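Local coordinates for cortical-lytic enzyme (Bacillus cereus, PDB 4S3J), which acts as an N-acetylglucosaminidase that degrades partially degraded cortex peptidoglycan during spore germination, recognising the muramic acid delta-lactam residues peculiar to spores, at residues Asn53-Pro59 with Val91-Val97; Tyr64-Thr69 with Asn395-Glu399; Ala143-Leu149 with Lys198-Ile203. All coordinates share one frame; numbering follows the deposited sequence.

Contact 1 of 3, residues Asn53-Pro59 with Val91-Val97. With EDO (1,2-ethanediol), chain D.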
loop_
_atom_site.group_PDB
_atom_site.type_symbol
_atom_site.label_atom_id
_atom_site.label_comp_id
_atom_site.label_asym_id
_atom_site.label_seq_id
_atom_site.Cartn_x
_atom_site.Cartn_y
_atom_site.Cartn_z
ATOM N N ASN A 53 14.254 -1.850 23.626
ATOM C CA ASN A 53 15.669 -1.815 23.256
ATOM C C ASN A 53 16.324 -3.191 23.181
ATOM O O ASN A 53 17.516 -3.336 23.438
ATOM C CB ASN A 53 16.428 -0.955 24.262
ATOM C CG ASN A 53 15.815 0.415 24.417
ATOM O OD1 ASN A 53 15.258 0.743 25.469
ATOM N ND2 ASN A 53 15.899 1.219 23.372
ATOM N N ASN A 54 15.506 -4.181 22.868
ATOM C CA ASN A 54 15.892 -5.585 22.855
ATOM C C ASN A 54 15.360 -6.285 21.609
ATOM O O ASN A 54 14.170 -6.218 21.318
ATOM C CB ASN A 54 15.346 -6.239 24.093
ATOM C CG ASN A 54 16.012 -7.550 24.397
ATOM O OD1 ASN A 54 17.238 -7.631 24.559
ATOM N ND2 ASN A 54 15.212 -8.592 24.500
ATOM N N TYR A 55 16.233 -6.997 20.904
ATOM C CA TYR A 55 15.858 -7.592 19.634
ATOM C C TYR A 55 16.470 -8.965 19.451
ATOM O O TYR A 55 17.651 -9.153 19.740
ATOM C CB TYR A 55 16.282 -6.660 18.497
ATOM C CG TYR A 55 15.909 -7.162 17.129
ATOM C CD1 TYR A 55 14.618 -6.967 16.631
ATOM C CD2 TYR A 55 16.834 -7.816 16.317
ATOM C CE1 TYR A 55 14.267 -7.411 15.401
ATOM C CE2 TYR A 55 16.475 -8.272 15.067
ATOM C CZ TYR A 55 15.182 -8.052 14.610
ATOM O OH TYR A 55 14.779 -8.488 13.362
ATOM N N TYR A 56 15.672 -9.919 18.965
ATOM C CA TYR A 56 16.176 -11.261 18.678
ATOM C C TYR A 56 16.217 -11.475 17.171
ATOM O O TYR A 56 15.214 -11.357 16.466
ATOM C CB TYR A 56 15.325 -12.321 19.381
ATOM C CG TYR A 56 15.405 -12.150 20.879
ATOM C CD1 TYR A 56 16.499 -12.615 21.596
ATOM C CD2 TYR A 56 14.416 -11.478 21.573
ATOM C CE1 TYR A 56 16.594 -12.420 22.957
ATOM C CE2 TYR A 56 14.499 -11.286 22.931
ATOM C CZ TYR A 56 15.599 -11.750 23.616
ATOM O OH TYR A 56 15.693 -11.565 24.977
ATOM N N VAL A 57 17.412 -11.781 16.690
ATOM C CA VAL A 57 17.692 -11.845 15.261
ATOM C C VAL A 57 16.811 -12.869 14.536
ATOM O O VAL A 57 16.562 -13.986 15.015
ATOM C CB VAL A 57 19.209 -12.148 15.036
ATOM C CG1 VAL A 57 19.500 -12.533 13.594
ATOM C CG2 VAL A 57 20.071 -10.950 15.469
ATOM N N GLN A 58 16.302 -12.443 13.394
ATOM C CA GLN A 58 15.422 -13.255 12.559
ATOM C C GLN A 58 16.139 -13.760 11.303
ATOM O O GLN A 58 17.146 -13.194 10.893
ATOM C CB GLN A 58 14.199 -12.431 12.153
ATOM C CG GLN A 58 13.353 -11.980 13.322
ATOM C CD GLN A 58 12.810 -13.144 14.090
ATOM O OE1 GLN A 58 12.072 -13.973 13.538
ATOM N NE2 GLN A 58 13.197 -13.254 15.371
ATOM N N PRO A 59 15.583 -14.792 10.660
ATOM C CA PRO A 59 16.195 -15.275 9.414
ATOM C C PRO A 59 16.375 -14.182 8.367
ATOM O O PRO A 59 15.447 -13.410 8.067
ATOM C CB PRO A 59 15.214 -16.344 8.932
ATOM C CG PRO A 59 14.484 -16.794 10.175
ATOM C CD PRO A 59 14.437 -15.615 11.094
ATOM N N VAL A 91 20.240 -16.703 13.970
ATOM C CA VAL A 91 18.856 -16.596 14.441
ATOM C C VAL A 91 18.795 -16.811 15.949
ATOM O O VAL A 91 19.372 -17.763 16.476
ATOM C CB VAL A 91 17.936 -17.604 13.722
ATOM C CG1 VAL A 91 16.532 -17.608 14.330
ATOM C CG2 VAL A 91 17.853 -17.254 12.251
ATOM N N GLY A 92 18.105 -15.901 16.634
ATOM C CA GLY A 92 17.977 -15.949 18.080
ATOM C C GLY A 92 18.988 -15.103 18.823
ATOM O O GLY A 92 18.841 -14.867 20.017
ATOM N N GLN A 93 20.014 -14.649 18.117
ATOM C CA GLN A 93 21.023 -13.771 18.709
ATOM C C GLN A 93 20.358 -12.534 19.298
ATOM O O GLN A 93 19.537 -11.892 18.640
ATOM C CB GLN A 93 22.045 -13.362 17.644
ATOM C CG GLN A 93 23.206 -12.543 18.145
ATOM C CD GLN A 93 24.217 -12.250 17.062
ATOM O OE1 GLN A 93 24.194 -12.859 15.994
ATOM N NE2 GLN A 93 25.114 -11.316 17.330
ATOM N N GLN A 94 20.721 -12.192 20.522
ATOM C CA GLN A 94 20.158 -11.038 21.199
ATOM C C GLN A 94 20.973 -9.783 20.939
ATOM O O GLN A 94 22.186 -9.773 21.163
ATOM C CB GLN A 94 20.084 -11.304 22.703
ATOM C CG GLN A 94 19.606 -10.123 23.519
ATOM C CD GLN A 94 19.637 -10.393 25.006
ATOM O OE1 GLN A 94 20.443 -11.193 25.482
ATOM N NE2 GLN A 94 18.831 -9.654 25.760
ATOM N N LEU A 95 20.291 -8.699 20.552
ATOM C CA LEU A 95 20.932 -7.399 20.360
ATOM C C LEU A 95 20.281 -6.303 21.201
ATOM O O LEU A 95 19.059 -6.298 21.427
ATOM C CB LEU A 95 20.864 -6.973 18.886
ATOM C CG LEU A 95 21.508 -7.915 17.879
ATOM C CD1 LEU A 95 21.204 -7.414 16.458
ATOM C CD2 LEU A 95 23.002 -8.033 18.087
ATOM N N TYR A 96 21.102 -5.336 21.609
ATOM C CA TYR A 96 20.607 -4.122 22.229
ATOM C C TYR A 96 20.375 -3.102 21.101
ATOM O O TYR A 96 21.265 -2.882 20.265
ATOM C CB TYR A 96 21.590 -3.560 23.270
ATOM C CG TYR A 96 21.068 -2.302 23.917
ATOM C CD1 TYR A 96 21.294 -1.070 23.357
ATOM C CD2 TYR A 96 20.291 -2.364 25.068
ATOM C CE1 TYR A 96 20.783 0.081 23.926
ATOM C CE2 TYR A 96 19.767 -1.219 25.646
ATOM C CZ TYR A 96 20.013 0.008 25.051
ATOM O OH TYR A 96 19.509 1.179 25.587
ATOM N N VAL A 97 19.189 -2.502 21.071
ATOM C CA VAL A 97 18.817 -1.555 20.015
ATOM C C VAL A 97 18.517 -0.181 20.627
ATOM O O VAL A 97 17.540 -0.029 21.361
ATOM C CB VAL A 97 17.593 -2.040 19.213
ATOM C CG1 VAL A 97 17.275 -1.081 18.054
ATOM C CG2 VAL A 97 17.826 -3.407 18.638
HETATM C C1 EDO D . 14.195 -2.791 19.302
HETATM O O1 EDO D . 13.985 -1.534 19.950
HETATM C C2 EDO D . 12.970 -3.638 19.575
HETATM O O2 EDO D . 12.786 -3.635 20.996
#
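Tyr-55 and Leu-95 face each other as a hydrogen-bonded antiparallel pair at the middle of the two-stranded sheet of a LysM domain, whose βααβ fold brings its first and last strands together. Leu-95 N gives a nearly straight bond of 2.8 Å to Tyr-55 O. The ladder runs on through Val-57 N to Gln-93 O and ends with Gly-92 N on Val-57 O at 2.9 Å. On the packed face Val-97 CG2 lies 3.6 Å from Tyr-55 CB, and Val-57 CG2 meets Leu-95 CD1 at 3.8 Å; Ile-66 of helix 63-70 closes over Tyr-55 and Leu-95.

The other face, with Asn-54, Tyr-56, Gln-94 and Tyr-96, is more exposed and polar. Gln-94, extended with CG anti to its backbone N (chi1 176°), runs alongside the Tyr-56 ring, its CB 3.7 Å from Tyr-56 CE1. Its NE2 donates to an in-plane lone pair of Asn-54 OD1 at 2.8 Å, with the two amides 82° apart. Asn-54 ND2 donates to Tyr-56 OH. Asn-53 ND2 reaches Val-97 O at 2.9 Å. A 1,2-ethanediol, probably from the crystallisation liquor, packs its C1 3.5 Å from Val-97 CB; its O2 takes only a weak bond from Asn-54 N. Backbone bonds thus join the strands, apolar contacts pack one face against helix 63-70, and on the other a single amide bond links them, its Asn-54 oriented by Tyr-56 OH.

Contact 2 of 3, residues Tyr64-Thr69 with Asn395-Glu399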
loop_
_atom_site.group_PDB
_atom_site.type_symbol
_atom_site.label_atom_id
_atom_site.label_comp_id
_atom_site.label_asym_id
_atom_site.label_seq_id
_atom_site.Cartn_x
_atom_site.Cartn_y
_atom_site.Cartn_z
ATOM N N TYR A 64 22.621 -3.947 8.989
ATOM C CA TYR A 64 22.094 -2.879 8.153
ATOM C C TYR A 64 20.551 -2.861 8.165
ATOM O O TYR A 64 19.935 -1.807 8.382
ATOM C CB TYR A 64 22.613 -3.017 6.721
ATOM C CG TYR A 64 22.018 -1.979 5.809
ATOM C CD1 TYR A 64 22.493 -0.679 5.803
ATOM C CD2 TYR A 64 20.954 -2.299 4.978
ATOM C CE1 TYR A 64 21.926 0.276 4.972
ATOM C CE2 TYR A 64 20.389 -1.362 4.161
ATOM C CZ TYR A 64 20.879 -0.080 4.161
ATOM O OH TYR A 64 20.288 0.844 3.329
ATOM N N ARG A 65 19.922 -4.013 7.950
ATOM C CA ARG A 65 18.455 -4.072 7.927
ATOM C C ARG A 65 17.869 -3.651 9.271
ATOM O O ARG A 65 16.912 -2.888 9.339
ATOM C CB ARG A 65 17.945 -5.473 7.568
ATOM C CG ARG A 65 16.419 -5.561 7.571
ATOM C CD ARG A 65 15.914 -6.986 7.331
ATOM N NE ARG A 65 14.457 -7.095 7.465
ATOM C CZ ARG A 65 13.590 -6.852 6.479
ATOM N NH1 ARG A 65 14.037 -6.475 5.294
ATOM N NH2 ARG A 65 12.272 -6.982 6.684
ATOM N N ILE A 66 18.432 -4.177 10.350
ATOM C CA ILE A 66 17.893 -3.883 11.665
ATOM C C ILE A 66 18.012 -2.384 11.984
ATOM O O ILE A 66 17.108 -1.793 12.594
ATOM C CB ILE A 66 18.611 -4.747 12.732
ATOM C CG1 ILE A 66 18.350 -6.230 12.459
ATOM C CG2 ILE A 66 18.190 -4.338 14.151
ATOM C CD1 ILE A 66 19.336 -7.165 13.157
ATOM N N SER A 67 19.127 -1.773 11.587
ATOM C CA SER A 67 19.322 -0.337 11.784
ATOM C C SER A 67 18.295 0.459 10.968
ATOM O O SER A 67 17.764 1.452 11.458
ATOM C CB SER A 67 20.759 0.064 11.445
ATOM O OG SER A 67 21.064 -0.029 10.070
ATOM N N GLN A 68 18.010 0.021 9.750
ATOM C CA GLN A 68 16.991 0.699 8.951
ATOM C C GLN A 68 15.631 0.559 9.611
ATOM O O GLN A 68 14.889 1.527 9.740
ATOM C CB GLN A 68 16.920 0.146 7.520
ATOM C CG GLN A 68 18.083 0.532 6.633
ATOM C CD GLN A 68 18.174 2.043 6.424
ATOM O OE1 GLN A 68 17.185 2.691 6.090
ATOM N NE2 GLN A 68 19.355 2.607 6.647
ATOM N N THR A 69 15.305 -0.650 10.052
ATOM C CA THR A 69 14.019 -0.890 10.655
ATOM C C THR A 69 13.792 0.011 11.865
ATOM O O THR A 69 12.737 0.632 11.975
ATOM C CB THR A 69 13.875 -2.368 11.082
ATOM O OG1 THR A 69 13.841 -3.201 9.919
ATOM C CG2 THR A 69 12.593 -2.605 11.905
ATOM N N ASN A 395 11.470 0.143 4.817
ATOM C CA ASN A 395 12.910 0.438 4.781
ATOM C C ASN A 395 13.329 0.993 3.408
ATOM O O ASN A 395 14.184 1.881 3.316
ATOM C CB ASN A 395 13.719 -0.800 5.130
ATOM C CG ASN A 395 13.592 -1.182 6.599
ATOM O OD1 ASN A 395 12.993 -0.451 7.405
ATOM N ND2 ASN A 395 14.129 -2.337 6.945
ATOM N N LEU A 396 12.715 0.487 2.338
ATOM C CA LEU A 396 12.971 1.035 1.004
ATOM C C LEU A 396 12.558 2.512 0.922
ATOM O O LEU A 396 13.279 3.342 0.338
ATOM C CB LEU A 396 12.237 0.215 -0.044
ATOM C CG LEU A 396 12.298 0.719 -1.491
ATOM C CD1 LEU A 396 13.752 0.715 -1.988
ATOM C CD2 LEU A 396 11.433 -0.123 -2.395
ATOM N N MET A 397 11.410 2.845 1.511
ATOM C CA MET A 397 10.921 4.226 1.527
ATOM C C MET A 397 11.935 5.117 2.224
ATOM O O MET A 397 12.236 6.215 1.756
ATOM C CB MET A 397 9.573 4.325 2.234
ATOM C CG MET A 397 8.428 3.617 1.499
ATOM S SD MET A 397 6.936 3.504 2.526
ATOM C CE MET A 397 6.650 5.240 2.902
ATOM N N LYS A 398 12.461 4.630 3.333
ATOM C CA LYS A 398 13.460 5.384 4.085
ATOM C C LYS A 398 14.717 5.619 3.256
ATOM O O LYS A 398 15.235 6.747 3.208
ATOM C CB LYS A 398 13.824 4.648 5.386
ATOM C CG LYS A 398 12.658 4.504 6.357
ATOM C CD LYS A 398 13.022 3.655 7.551
ATOM C CE LYS A 398 11.770 3.169 8.315
ATOM N NZ LYS A 398 12.182 2.470 9.589
ATOM N N GLU A 399 15.213 4.561 2.621
ATOM C CA GLU A 399 16.431 4.658 1.831
ATOM C C GLU A 399 16.260 5.642 0.685
ATOM O O GLU A 399 17.160 6.427 0.402
ATOM C CB GLU A 399 16.828 3.293 1.277
ATOM C CG GLU A 399 17.247 2.274 2.317
ATOM C CD GLU A 399 17.365 0.878 1.729
ATOM O OE1 GLU A 399 16.607 0.559 0.789
ATOM O OE2 GLU A 399 18.205 0.091 2.199
#
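Asn-395 points toward helix 64-69 and lays its amide against Gln-68 and Thr-69. Its CG sits 3.7 Å from Gln-68 CB, and its ND2 donates to Thr-69 OG1 at 3.1 Å along an almost linear path (176°), with the hydroxyl oxygen in the amide plane. OD1 accepts from Gln-391 NE2, one helical turn earlier; both ends of the amide are therefore engaged and its rotation is fixed. The same ND2 lies loosely over one face of the Arg-65 guanidinium, which is hydrogen-bonded to Ser-392.

Leu-396 turns the other way, toward helix 299-312. Lys-398 comes next on the contact side: its extended chain slides past Gln-68 in the opposite direction, and NZ gives a bond of 2.9 Å to Gln-68 O. That ammonium also bonds Asn-71 and Asn-424 and makes a cation-pi contact with Phe-425.

Glu-399 finishes the walk at the exposed end. OE2 takes a very short bond of 2.5 Å from Tyr-64 OH, approaching the ring at its edge and near its plane, with ring and carboxylate planes 34° apart. Gln-68 CG lies 3.7 Å above one face of that ring, offset from its centre.

The short segments cross at 83° with their axes 10.1 Å apart, a separation bridged mainly by polar side chains. The LysM domain thus docks on the glycosidase domain through directional hydrogen bonds, one made to a helix carbonyl, more than through an oily core.

Contact 3 of 3, residues Ala143-Leu149 with Lys198-Ile203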
loop_
_atom_site.group_PDB
_atom_site.type_symbol
_atom_site.label_atom_id
_atom_site.label_comp_id
_atom_site.label_asym_id
_atom_site.label_seq_id
_atom_site.Cartn_x
_atom_site.Cartn_y
_atom_site.Cartn_z
ATOM N N ALA A 143 -16.055 10.913 -14.218
ATOM C CA ALA A 143 -16.223 12.063 -15.096
ATOM C C ALA A 143 -17.201 11.711 -16.199
ATOM O O ALA A 143 -17.217 10.576 -16.669
ATOM C CB ALA A 143 -14.893 12.462 -15.680
ATOM N N LYS A 144 -17.983 12.702 -16.629
ATOM C CA LYS A 144 -18.988 12.536 -17.689
ATOM C C LYS A 144 -18.703 13.502 -18.819
ATOM O O LYS A 144 -18.035 14.506 -18.623
ATOM C CB LYS A 144 -20.395 12.740 -17.114
ATOM C CG LYS A 144 -20.790 11.600 -16.190
ATOM C CD LYS A 144 -21.940 11.930 -15.248
ATOM C CE LYS A 144 -23.205 12.419 -15.920
ATOM N NZ LYS A 144 -24.127 12.959 -14.873
ATOM N N ARG A 145 -19.242 13.192 -19.998
ATOM C CA ARG A 145 -18.947 13.954 -21.204
ATOM C C ARG A 145 -19.554 15.355 -21.207
ATOM O O ARG A 145 -19.173 16.186 -22.037
ATOM C CB ARG A 145 -19.427 13.171 -22.421
ATOM C CG ARG A 145 -18.543 11.977 -22.738
ATOM C CD ARG A 145 -19.112 11.140 -23.879
ATOM N NE ARG A 145 -18.365 9.889 -24.020
ATOM C CZ ARG A 145 -18.018 9.331 -25.173
ATOM N NH1 ARG A 145 -18.391 9.878 -26.343
ATOM N NH2 ARG A 145 -17.318 8.203 -25.165
ATOM N N ASP A 146 -20.491 15.622 -20.296
ATOM C CA ASP A 146 -21.044 16.971 -20.140
ATOM C C ASP A 146 -20.335 17.764 -19.041
ATOM O O ASP A 146 -20.752 18.863 -18.703
ATOM C CB ASP A 146 -22.550 16.897 -19.871
ATOM C CG ASP A 146 -22.900 16.194 -18.578
ATOM O OD1 ASP A 146 -21.998 15.661 -17.910
ATOM O OD2 ASP A 146 -24.107 16.143 -18.251
ATOM N N GLY A 147 -19.243 17.221 -18.514
ATOM C CA GLY A 147 -18.448 17.926 -17.529
ATOM C C GLY A 147 -18.997 17.851 -16.120
ATOM O O GLY A 147 -18.632 18.662 -15.277
ATOM N N THR A 148 -19.897 16.908 -15.869
ATOM C CA THR A 148 -20.398 16.671 -14.520
ATOM C C THR A 148 -19.750 15.391 -13.995
ATOM O O THR A 148 -19.020 14.715 -14.727
ATOM C CB THR A 148 -21.953 16.541 -14.477
ATOM O OG1 THR A 148 -22.380 15.363 -15.174
ATOM C CG2 THR A 148 -22.613 17.787 -15.069
ATOM N N LEU A 149 -20.008 15.087 -12.724
ATOM C CA LEU A 149 -19.468 13.912 -12.052
ATOM C C LEU A 149 -20.595 12.996 -11.581
ATOM O O LEU A 149 -21.622 13.473 -11.096
ATOM C CB LEU A 149 -18.628 14.329 -10.842
ATOM C CG LEU A 149 -17.370 15.199 -11.058
ATOM C CD1 LEU A 149 -16.823 15.730 -9.717
ATOM C CD2 LEU A 149 -16.278 14.415 -11.763
ATOM N N LYS A 198 -16.475 23.935 -17.456
ATOM C CA LYS A 198 -17.608 23.498 -16.644
ATOM C C LYS A 198 -17.190 22.387 -15.690
ATOM O O LYS A 198 -17.581 22.364 -14.527
ATOM C CB LYS A 198 -18.743 22.997 -17.537
ATOM C CG LYS A 198 -19.952 22.452 -16.776
ATOM C CD LYS A 198 -21.124 22.139 -17.708
ATOM C CE LYS A 198 -22.239 21.402 -16.962
ATOM N NZ LYS A 198 -23.170 20.664 -17.877
ATOM N N PHE A 199 -16.380 21.476 -16.211
ATOM C CA PHE A 199 -15.854 20.343 -15.442
ATOM C C PHE A 199 -15.078 20.827 -14.226
ATOM O O PHE A 199 -15.327 20.372 -13.095
ATOM C CB PHE A 199 -14.976 19.480 -16.368
ATOM C CG PHE A 199 -14.510 18.161 -15.773
ATOM C CD1 PHE A 199 -15.413 17.277 -15.199
ATOM C CD2 PHE A 199 -13.190 17.791 -15.870
ATOM C CE1 PHE A 199 -14.991 16.061 -14.688
ATOM C CE2 PHE A 199 -12.756 16.569 -15.361
ATOM C CZ PHE A 199 -13.676 15.701 -14.785
ATOM N N ILE A 200 -14.137 21.738 -14.441
ATOM C CA ILE A 200 -13.310 22.223 -13.336
ATOM C C ILE A 200 -14.185 22.964 -12.325
ATOM O O ILE A 200 -14.010 22.829 -11.124
ATOM C CB ILE A 200 -12.168 23.137 -13.839
ATOM C CG1 ILE A 200 -11.219 22.326 -14.717
ATOM C CG2 ILE A 200 -11.416 23.760 -12.670
ATOM C CD1 ILE A 200 -10.155 23.129 -15.401
ATOM N N THR A 201 -15.146 23.740 -12.814
ATOM C CA THR A 201 -16.077 24.418 -11.923
ATOM C C THR A 201 -16.830 23.421 -11.045
ATOM O O THR A 201 -16.940 23.619 -9.833
ATOM C CB THR A 201 -17.080 25.273 -12.735
ATOM O OG1 THR A 201 -16.369 26.349 -13.356
ATOM C CG2 THR A 201 -18.153 25.859 -11.847
ATOM N N ASN A 202 -17.319 22.337 -11.639
ATOM C CA ASN A 202 -18.076 21.332 -10.886
ATOM C C ASN A 202 -17.208 20.579 -9.881
ATOM O O ASN A 202 -17.669 20.215 -8.794
ATOM C CB ASN A 202 -18.746 20.323 -11.825
ATOM C CG ASN A 202 -19.957 20.901 -12.524
ATOM O OD1 ASN A 202 -20.666 21.738 -11.963
ATOM N ND2 ASN A 202 -20.198 20.464 -13.757
ATOM N N ILE A 203 -15.962 20.325 -10.271
ATOM C CA ILE A 203 -14.987 19.678 -9.386
ATOM C C ILE A 203 -14.749 20.524 -8.136
ATOM O O ILE A 203 -14.721 19.998 -7.022
ATOM C CB ILE A 203 -13.654 19.437 -10.122
ATOM C CG1 ILE A 203 -13.842 18.335 -11.169
ATOM C CG2 ILE A 203 -12.530 19.061 -9.139
ATOM C CD1 ILE A 203 -12.713 18.259 -12.174
HETATM O O HOH W 1 -25.695 18.929 -17.753
#
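Gly-147 meets Phe-199 in the TIM barrel of this family 18 glycosidase, where the type I turn Lys-144 to Gly-147, linking strands 135-143 and 149-150, rests on helix 193-210. Gly-147 O is the focus. Asn-202 ND2 donates to it at 2.8 Å from above the carbonyl plane, Phe-199 CA makes a C-H...O contact at 3.3 Å, and the edge of the Phe-199 ring lies beside it. Glycine's lack of a side chain permits this closeness: a CB here would point toward the helix.

Ala-143 and Leu-149 meet the CE1 and CZ end of the Phe-199 ring, with Ala-143 CB 3.6 Å from Phe-199 CZ and Leu-149 CD2 as near to Phe-199 CE1. Ile-203 CD1, from the next helical turn, sits over the centre of one ring face and limits its movement; Ile-189 and Ile-173 also touch the Phe-199 ring.

At the exposed end, Lys-198 keeps its chain straight from CA to NZ to bond Asp-146 O at 3.1 Å. A water bridges the same ammonium to Asp-146 OD2. The turn is braced by Asp-146 OD1, which accepts Thr-148 N in an Asx turn and additionally accepts Thr-148 OG1 at 2.8 Å, both arriving from one face of the carboxylate.

How the contacts relate
Contacts 1 and 2 are neighbours, their centres 16 Å apart, and they share the helix 63-70 that follows strand 54-56 in the chain. Ile-66 joins them: while another side of its helix meets 395-399, its CD1 packs 3.6 Å from Tyr-55 CE2 and 3.8 Å from Leu-95 CD1. One helix thus links the LysM sheet to the glycosidase domain. Contact 3 lies across the chain's centre from both, about 56 Å from contact 1 and 44 Å from contact 2 between centres, and falls in sequence between the halves of contact 2. Its Ala-143 side chain is about 12 Å from that of Glu-220, the likely proton donor, while contacts 1 and 2 lie away from it.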